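PDB 4PQG: glycosyltransferase Gtf1 from Streptococcus pneumoniae, which belongs to the GT-B class of glycosyltransferases and binds uridine-5'-diphosphate in the cleft between its two Rossmann-like domains. Local coordinates for residues A251-E256 with V433-Q438; A408-G413 with I429-P434. All coordinates share one frame; numbering follows the deposited sequence.

Interaction 1 (A251-E256 with V433-Q438). With NAG (2-acetamido-2-deoxy-beta-D-glucopyranose), chain D.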
ATOM      1  N   ALA A 251      -5.706   6.633   8.335  1.00 22.05           N
ATOM      2  CA  ALA A 251      -4.746   7.280   9.228  1.00 21.18           C
ATOM      3  C   ALA A 251      -5.511   8.225  10.167  1.00 21.15           C
ATOM      4  O   ALA A 251      -6.756   8.249  10.150  1.00 19.90           O
ATOM      5  CB  ALA A 251      -3.725   8.045   8.393  1.00 21.63           C
ATOM      6  N   GLU A 252      -4.782   8.990  10.984  1.00 19.46           N
ATOM      7  CA  GLU A 252      -5.367  10.106  11.740  1.00 19.62           C
ATOM      8  C   GLU A 252      -6.087  11.032  10.751  1.00 19.97           C
ATOM      9  O   GLU A 252      -5.593  11.250   9.657  1.00 19.21           O
ATOM     10  CB  GLU A 252      -4.255  10.857  12.476  1.00 20.08           C
ATOM     11  CG  GLU A 252      -4.715  11.990  13.385  1.00 20.46           C
ATOM     12  CD  GLU A 252      -5.644  11.511  14.486  1.00 20.42           C
ATOM     13  OE1 GLU A 252      -5.180  11.342  15.630  1.00 20.88           O
ATOM     14  OE2 GLU A 252      -6.844  11.278  14.212  1.00 20.39           O
ATOM     15  N   HIS A 253      -7.244  11.582  11.123  1.00 20.69           N
ATOM     16  CA  HIS A 253      -8.167  12.122  10.114  1.00 21.09           C
ATOM     17  C   HIS A 253      -8.382  13.609  10.200  1.00 21.32           C
ATOM     18  O   HIS A 253      -9.215  14.163   9.467  1.00 21.83           O
ATOM     19  CB  HIS A 253      -9.510  11.412  10.254  1.00 21.08           C
ATOM     20  CG  HIS A 253     -10.120  11.630  11.604  1.00 21.55           C
ATOM     21  ND1 HIS A 253      -9.868  10.808  12.649  1.00 21.22           N
ATOM     22  CD2 HIS A 253     -10.887  12.676  12.092  1.00 21.09           C
ATOM     23  CE1 HIS A 253     -10.475  11.293  13.748  1.00 20.79           C
ATOM     24  NE2 HIS A 253     -11.099  12.441  13.405  1.00 21.26           N
ATOM     25  N   TYR A 254      -7.650  14.274  11.086  1.00 21.73           N
ATOM     26  CA  TYR A 254      -7.734  15.723  11.242  1.00 22.36           C
ATOM     27  C   TYR A 254      -6.396  16.228  11.795  1.00 22.45           C
ATOM     28  O   TYR A 254      -5.589  15.438  12.287  1.00 22.73           O
ATOM     29  CB  TYR A 254      -8.889  16.084  12.185  1.00 24.12           C
ATOM     30  CG  TYR A 254      -8.535  15.933  13.648  1.00 25.85           C
ATOM     31  CD1 TYR A 254      -8.344  17.066  14.458  1.00 27.33           C
ATOM     32  CD2 TYR A 254      -8.343  14.670  14.219  1.00 25.89           C
ATOM     33  CE1 TYR A 254      -7.997  16.938  15.793  1.00 27.72           C
ATOM     34  CE2 TYR A 254      -7.979  14.538  15.555  1.00 26.97           C
ATOM     35  CZ  TYR A 254      -7.815  15.674  16.329  1.00 28.19           C
ATOM     36  OH  TYR A 254      -7.470  15.564  17.652  1.00 30.88           O
ATOM     37  N   SER A 255      -6.154  17.531  11.699  1.00 23.00           N
ATOM     38  CA  SER A 255      -4.934  18.123  12.228  1.00 24.86           C
ATOM     39  C   SER A 255      -5.205  18.811  13.550  1.00 25.84           C
ATOM     40  O   SER A 255      -5.911  19.840  13.628  1.00 23.63           O
ATOM     41  CB  SER A 255      -4.299  19.089  11.237  1.00 27.31           C
ATOM     42  OG  SER A 255      -3.957  18.397  10.046  1.00 31.71           O
ATOM     43  N   GLU A 256      -4.650  18.211  14.595  1.00 26.51           N
ATOM     44  CA  GLU A 256      -4.826  18.711  15.940  1.00 29.09           C
ATOM     45  C   GLU A 256      -4.281  20.128  16.089  1.00 28.10           C
ATOM     46  O   GLU A 256      -4.950  20.981  16.664  1.00 25.66           O
ATOM     47  CB  GLU A 256      -4.160  17.777  16.942  1.00 32.67           C
ATOM     48  CG  GLU A 256      -4.678  17.981  18.347  1.00 39.46           C
ATOM     49  CD  GLU A 256      -4.069  17.028  19.360  1.00 43.06           C
ATOM     50  OE1 GLU A 256      -3.105  16.298  19.024  1.00 48.56           O
ATOM     51  OE2 GLU A 256      -4.571  17.016  20.507  1.00 46.73           O
ATOM     52  N   VAL A 433       0.867   7.780  21.965  1.00 26.27           N
ATOM     53  CA  VAL A 433       0.124   8.592  21.006  1.00 25.75           C
ATOM     54  C   VAL A 433      -0.974   7.749  20.372  1.00 25.06           C
ATOM     55  O   VAL A 433      -0.808   6.546  20.222  1.00 24.82           O
ATOM     56  CB  VAL A 433       1.036   9.194  19.896  1.00 25.83           C
ATOM     57  CG1 VAL A 433       1.905  10.324  20.453  1.00 27.91           C
ATOM     58  CG2 VAL A 433       1.884   8.125  19.220  1.00 26.24           C
ATOM     59  N   PRO A 434      -2.101   8.377  20.010  1.00 23.84           N
ATOM     60  CA  PRO A 434      -3.181   7.624  19.374  1.00 23.44           C
ATOM     61  C   PRO A 434      -2.876   7.286  17.900  1.00 22.49           C
ATOM     62  O   PRO A 434      -1.991   7.888  17.313  1.00 24.03           O
ATOM     63  CB  PRO A 434      -4.376   8.575  19.486  1.00 24.24           C
ATOM     64  CG  PRO A 434      -3.776   9.936  19.520  1.00 25.44           C
ATOM     65  CD  PRO A 434      -2.431   9.804  20.182  1.00 24.74           C
ATOM     66  N   TYR A 435      -3.550   6.297  17.315  1.00 22.19           N
ATOM     67  CA  TYR A 435      -4.450   5.375  18.026  1.00 20.79           C
ATOM     68  C   TYR A 435      -3.795   4.037  18.317  1.00 21.83           C
ATOM     69  O   TYR A 435      -4.042   3.425  19.367  1.00 21.96           O
ATOM     70  CB  TYR A 435      -5.725   5.178  17.208  1.00 19.79           C
ATOM     71  CG  TYR A 435      -6.395   6.491  16.938  1.00 19.19           C
ATOM     72  CD1 TYR A 435      -7.205   7.081  17.899  1.00 19.10           C
ATOM     73  CD2 TYR A 435      -6.187   7.171  15.730  1.00 19.00           C
ATOM     74  CE1 TYR A 435      -7.810   8.308  17.676  1.00 18.87           C
ATOM     75  CE2 TYR A 435      -6.803   8.384  15.480  1.00 19.51           C
ATOM     76  CZ  TYR A 435      -7.609   8.956  16.447  1.00 19.43           C
ATOM     77  OH  TYR A 435      -8.202  10.173  16.224  1.00 19.33           O
ATOM     78  N   GLY A 436      -2.954   3.578  17.388  1.00 21.82           N
ATOM     79  CA  GLY A 436      -2.423   2.212  17.426  1.00 21.53           C
ATOM     80  C   GLY A 436      -1.590   1.831  18.636  1.00 22.70           C
ATOM     81  O   GLY A 436      -1.761   0.744  19.200  1.00 23.74           O
ATOM     82  N   ASN A 437      -0.682   2.713  19.033  1.00 22.39           N
ATOM     83  CA  ASN A 437       0.201   2.455  20.173  1.00 23.63           C
ATOM     84  C   ASN A 437      -0.596   2.278  21.455  1.00 23.36           C
ATOM     85  O   ASN A 437      -0.279   1.432  22.277  1.00 24.18           O
ATOM     86  CB  ASN A 437       1.211   3.593  20.348  1.00 22.65           C
ATOM     87  CG  ASN A 437       2.398   3.473  19.412  1.00 22.40           C
ATOM     88  OD1 ASN A 437       2.416   2.626  18.507  1.00 22.31           O
ATOM     89  ND2 ASN A 437       3.400   4.314  19.625  1.00 20.64           N
ATOM     90  N   GLN A 438      -1.641   3.074  21.599  1.00 24.34           N
ATOM     91  CA  GLN A 438      -2.509   2.987  22.762  1.00 25.72           C
ATOM     92  C   GLN A 438      -3.414   1.747  22.726  1.00 26.62           C
ATOM     93  O   GLN A 438      -3.845   1.275  23.774  1.00 26.89           O
ATOM     94  CB  GLN A 438      -3.302   4.281  22.935  1.00 25.88           C
ATOM     95  CG  GLN A 438      -2.419   5.461  23.327  1.00 25.74           C
ATOM     96  CD  GLN A 438      -3.072   6.810  23.102  1.00 26.89           C
ATOM     97  OE1 GLN A 438      -4.155   6.910  22.521  1.00 26.80           O
ATOM     98  NE2 GLN A 438      -2.398   7.870  23.554  1.00 25.85           N
TER
HETATM   99  C1  NAG D 602      -2.119   3.625   7.433  1.00 18.29           C
HETATM  100  C2  NAG D 602      -1.931   4.204   8.829  1.00 17.57           C
HETATM  101  C3  NAG D 602      -1.767   2.883   9.592  1.00 17.54           C
HETATM  102  C4  NAG D 602      -2.894   1.886   9.279  1.00 17.47           C
HETATM  103  C5  NAG D 602      -3.112   1.756   7.746  1.00 18.15           C
HETATM  104  C6  NAG D 602      -4.159   0.729   7.328  1.00 18.04           C
HETATM  105  C7  NAG D 602      -0.585   6.018   9.744  1.00 17.81           C
HETATM  106  C8  NAG D 602       0.773   6.659   9.734  1.00 17.06           C
HETATM  107  N2  NAG D 602      -0.711   4.966   8.952  1.00 17.26           N
HETATM  108  O1  NAG D 602      -1.525   4.211   6.311  1.00 17.75           O
HETATM  109  O3  NAG D 602      -1.620   3.087  10.987  1.00 18.05           O
HETATM  110  O4  NAG D 602      -2.534   0.635   9.812  1.00 16.60           O
HETATM  111  O5  NAG D 602      -3.409   3.074   7.279  1.00 18.70           O
HETATM  112  O6  NAG D 602      -5.408   1.225   7.755  1.00 18.90           O
HETATM  113  O7  NAG D 602      -1.502   6.476  10.446  1.00 19.06           O
HETATM  114  O   HOH W   1      -2.740  10.129  15.900  1.00 32.30           O
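Two donors grip OE2 of E252. The phenol of Y435 reaches across and donates a hydrogen bond to it, 2.7 Å from Y435 OH to E252 OE2, on the syn lone pair, the side of the other carboxylate oxygen. The anti lone pair takes the backbone N-H of H253, with 3.1 Å from H253 N to E252 OE2. Both bonds pin the carboxylate's rotation and would favour its charged form. CG of E252 lies anti to the backbone N (chi1 -176°), and a bend at chi2 of 60° carries the carboxylate on toward Y435. OE2 lies at the edge of the tyrosine ring, near its plane, and the carboxylate and ring planes are 70° apart. The remaining oxygen, OE1, accepts a hydrogen bond from a water that also donates to P434 O, so glutamate's paired acceptors serve two links at once. CB of P434 lies over one face of the Y435 ring, offset toward the rim, next to the cis peptide that joins the two residues. CE1 of H253 stands 3.5 Å from Y435 OH, while H253 ND1 bonds to Q290 and NE2 to Q297. E252 belongs to the loop between strand 244-248 and helix 271-275, Y435 lies near the start of helix 436-440 of the other domain, and helix 288-301 packs against both H253 and Y435.

Interaction 2 (A408-G413 with I429-P434). With NAG (2-acetamido-2-deoxy-beta-D-glucopyranose), chain D.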
ATOM      1  N   ALA A 408       8.921   4.700  16.658  1.00 20.61           N
ATOM      2  CA  ALA A 408       8.974   6.114  16.995  1.00 19.67           C
ATOM      3  C   ALA A 408       7.968   6.894  16.148  1.00 19.26           C
ATOM      4  O   ALA A 408       8.052   8.113  16.024  1.00 18.77           O
ATOM      5  CB  ALA A 408      10.381   6.625  16.766  1.00 20.03           C
ATOM      6  N   SER A 409       7.030   6.178  15.531  1.00 18.61           N
ATOM      7  CA  SER A 409       5.957   6.829  14.806  1.00 19.09           C
ATOM      8  C   SER A 409       5.150   7.703  15.755  1.00 19.44           C
ATOM      9  O   SER A 409       4.787   7.280  16.869  1.00 18.09           O
ATOM     10  CB  SER A 409       5.046   5.793  14.125  1.00 19.70           C
ATOM     11  OG  SER A 409       3.946   6.431  13.504  1.00 19.37           O
ATOM     12  N   THR A 410       4.869   8.921  15.308  1.00 18.75           N
ATOM     13  CA  THR A 410       4.127   9.866  16.109  1.00 19.44           C
ATOM     14  C   THR A 410       2.603   9.745  15.949  1.00 19.78           C
ATOM     15  O   THR A 410       1.852  10.477  16.604  1.00 19.83           O
ATOM     16  CB  THR A 410       4.618  11.313  15.851  1.00 20.58           C
ATOM     17  OG1 THR A 410       4.917  11.469  14.452  1.00 20.95           O
ATOM     18  CG2 THR A 410       5.914  11.559  16.640  1.00 19.99           C
ATOM     19  N   SER A 411       2.154   8.814  15.101  1.00 19.46           N
ATOM     20  CA  SER A 411       0.718   8.609  14.890  1.00 19.95           C
ATOM     21  C   SER A 411       0.423   7.360  14.072  1.00 20.07           C
ATOM     22  O   SER A 411       1.032   7.143  13.023  1.00 19.81           O
ATOM     23  CB  SER A 411       0.092   9.834  14.197  1.00 21.31           C
ATOM     24  OG  SER A 411      -1.261   9.590  13.854  1.00 22.95           O
ATOM     25  N   GLU A 412      -0.512   6.539  14.547  1.00 20.04           N
ATOM     26  CA  GLU A 412      -0.988   5.400  13.747  1.00 20.22           C
ATOM     27  C   GLU A 412      -2.488   5.235  13.823  1.00 19.69           C
ATOM     28  O   GLU A 412      -3.058   5.130  14.913  1.00 18.91           O
ATOM     29  CB  GLU A 412      -0.314   4.081  14.155  1.00 20.91           C
ATOM     30  CG  GLU A 412       1.201   4.045  13.975  1.00 22.00           C
ATOM     31  CD  GLU A 412       1.670   3.988  12.520  1.00 22.37           C
ATOM     32  OE1 GLU A 412       0.870   3.637  11.607  1.00 21.27           O
ATOM     33  OE2 GLU A 412       2.876   4.263  12.297  1.00 21.95           O
ATOM     34  N   GLY A 413      -3.123   5.194  12.655  1.00 19.65           N
ATOM     35  CA  GLY A 413      -4.531   4.862  12.564  1.00 18.86           C
ATOM     36  C   GLY A 413      -4.774   3.498  13.188  1.00 19.09           C
ATOM     37  O   GLY A 413      -5.813   3.256  13.814  1.00 19.69           O
ATOM     38  N   ILE A 429       7.957  -1.059  22.175  1.00 21.45           N
ATOM     39  CA  ILE A 429       8.286   0.233  22.809  1.00 20.92           C
ATOM     40  C   ILE A 429       7.943   1.369  21.843  1.00 20.23           C
ATOM     41  O   ILE A 429       8.508   1.435  20.760  1.00 19.94           O
ATOM     42  CB  ILE A 429       9.780   0.316  23.218  1.00 21.28           C
ATOM     43  CG1 ILE A 429      10.153  -0.827  24.180  1.00 22.14           C
ATOM     44  CG2 ILE A 429      10.083   1.679  23.824  1.00 22.72           C
ATOM     45  CD1 ILE A 429      11.651  -0.967  24.433  1.00 21.37           C
ATOM     46  N   GLY A 430       7.018   2.245  22.234  1.00 21.54           N
ATOM     47  CA  GLY A 430       6.603   3.344  21.370  1.00 21.19           C
ATOM     48  C   GLY A 430       6.077   4.562  22.096  1.00 21.88           C
ATOM     49  O   GLY A 430       5.942   4.564  23.326  1.00 21.68           O
ATOM     50  N   PHE A 431       5.777   5.605  21.333  1.00 20.73           N
ATOM     51  CA  PHE A 431       5.220   6.825  21.905  1.00 22.30           C
ATOM     52  C   PHE A 431       3.788   6.624  22.402  1.00 22.83           C
ATOM     53  O   PHE A 431       3.016   5.850  21.816  1.00 20.95           O
ATOM     54  CB  PHE A 431       5.223   7.948  20.873  1.00 22.15           C
ATOM     55  CG  PHE A 431       6.567   8.578  20.639  1.00 23.15           C
ATOM     56  CD1 PHE A 431       7.266   9.209  21.677  1.00 23.17           C
ATOM     57  CD2 PHE A 431       7.120   8.599  19.357  1.00 23.70           C
ATOM     58  CE1 PHE A 431       8.488   9.823  21.436  1.00 21.97           C
ATOM     59  CE2 PHE A 431       8.350   9.208  19.122  1.00 22.70           C
ATOM     60  CZ  PHE A 431       9.032   9.822  20.164  1.00 22.56           C
ATOM     61  N   ASP A 432       3.446   7.324  23.487  1.00 23.64           N
ATOM     62  CA  ASP A 432       2.094   7.337  24.016  1.00 24.92           C
ATOM     63  C   ASP A 432       1.233   8.260  23.154  1.00 26.66           C
ATOM     64  O   ASP A 432       0.935   9.391  23.539  1.00 24.96           O
ATOM     65  CB  ASP A 432       2.110   7.815  25.470  1.00 27.87           C
ATOM     66  CG  ASP A 432       0.802   7.527  26.208  1.00 30.13           C
ATOM     67  OD1 ASP A 432      -0.180   7.081  25.578  1.00 33.17           O
ATOM     68  OD2 ASP A 432       0.757   7.744  27.436  1.00 32.06           O
ATOM     69  N   VAL A 433       0.867   7.780  21.965  1.00 26.27           N
ATOM     70  CA  VAL A 433       0.124   8.592  21.006  1.00 25.75           C
ATOM     71  C   VAL A 433      -0.974   7.749  20.372  1.00 25.06           C
ATOM     72  O   VAL A 433      -0.808   6.546  20.222  1.00 24.82           O
ATOM     73  CB  VAL A 433       1.036   9.194  19.896  1.00 25.83           C
ATOM     74  CG1 VAL A 433       1.905  10.324  20.453  1.00 27.91           C
ATOM     75  CG2 VAL A 433       1.884   8.125  19.220  1.00 26.24           C
ATOM     76  N   PRO A 434      -2.101   8.377  20.010  1.00 23.84           N
ATOM     77  CA  PRO A 434      -3.181   7.624  19.374  1.00 23.44           C
ATOM     78  C   PRO A 434      -2.876   7.286  17.900  1.00 22.49           C
ATOM     79  O   PRO A 434      -1.991   7.888  17.313  1.00 24.03           O
ATOM     80  CB  PRO A 434      -4.376   8.575  19.486  1.00 24.24           C
ATOM     81  CG  PRO A 434      -3.776   9.936  19.520  1.00 25.44           C
ATOM     82  CD  PRO A 434      -2.431   9.804  20.182  1.00 24.74           C
TER
HETATM   83  C1  NAG D 602      -2.119   3.625   7.433  1.00 18.29           C
HETATM   84  C2  NAG D 602      -1.931   4.204   8.829  1.00 17.57           C
HETATM   85  C3  NAG D 602      -1.767   2.883   9.592  1.00 17.54           C
HETATM   86  C4  NAG D 602      -2.894   1.886   9.279  1.00 17.47           C
HETATM   87  C5  NAG D 602      -3.112   1.756   7.746  1.00 18.15           C
HETATM   88  C6  NAG D 602      -4.159   0.729   7.328  1.00 18.04           C
HETATM   89  C7  NAG D 602      -0.585   6.018   9.744  1.00 17.81           C
HETATM   90  C8  NAG D 602       0.773   6.659   9.734  1.00 17.06           C
HETATM   91  N2  NAG D 602      -0.711   4.966   8.952  1.00 17.26           N
HETATM   92  O1  NAG D 602      -1.525   4.211   6.311  1.00 17.75           O
HETATM   93  O3  NAG D 602      -1.620   3.087  10.987  1.00 18.05           O
HETATM   94  O4  NAG D 602      -2.534   0.635   9.812  1.00 16.60           O
HETATM   95  O5  NAG D 602      -3.409   3.074   7.279  1.00 18.70           O
HETATM   96  O6  NAG D 602      -5.408   1.225   7.755  1.00 18.90           O
HETATM   97  O7  NAG D 602      -1.502   6.476  10.446  1.00 19.06           O
HETATM   98  O   HOH W   2       5.799   5.321  18.435  1.00 19.12           O
HETATM   99  O   HOH W   1      -2.740  10.129  15.900  1.00 32.30           O
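C-H groups of F431 and V433 meet backbone carbonyls of the loop. The F431 ring turns its edge to it, CE2 3.3 Å from A408 O, with S409 O also at the rim in the ring plane; the weakly positive C-H rim of a phenylalanine suits such oxygens. With V433 CG1 beside its backbone N (chi1 -73°), CG2 falls between that N and the carbonyl carbon, 3.5 Å from T410 O. Apolar contact adds CB of A408, small enough for this buried spot, against CE2 of F431; T410 CG2 lies beside the ring while its hydroxyl turns to H342. The touching parts run 9° apart, the loop carrying on from strand 404-406 beside the end of strand 428-431, two neighbours joined through helix 416-423 in the beta-alpha-beta order of a Rossmann-like sheet. Direct polar contact is slight: E412 N makes a weak bond to P434 O, 3.4 Å long. Water does more, one molecule joining S409 O to F431 N and another S411 OG to P434 O. Within the loop, S409 OG donates to E412 OE2 at 2.7 Å, from above the carboxylate plane, and K341 forms a salt bridge with the same oxygen. E412 OE1 accepts from NAG O3 at 2.6 Å, while G413 N donates to NAG O7.

Overall arrangement
The centres of interactions 1 and 2 lie about 8 Å apart, and the two contacts share V433 and P434, where strand 428-431 runs on toward helix 436-440. Along the chain, 251-256 comes first, from the domain with the seven-stranded parallel sheet; 408-413 and 429-434 follow, and 433-438 comes last, overlapping 429-434, all three in the domain with the six-stranded one. Interaction 2 is therefore internal to a domain, whereas interaction 1 joins the two across the cleft. They also meet directly: Y435 N probably bonds to E412 O, N437 ND2 probably to F431 O, and one water belongs to both. Both contacts touch NAG, and E412 also touches UDP, which places this junction beside the ligands between the domains.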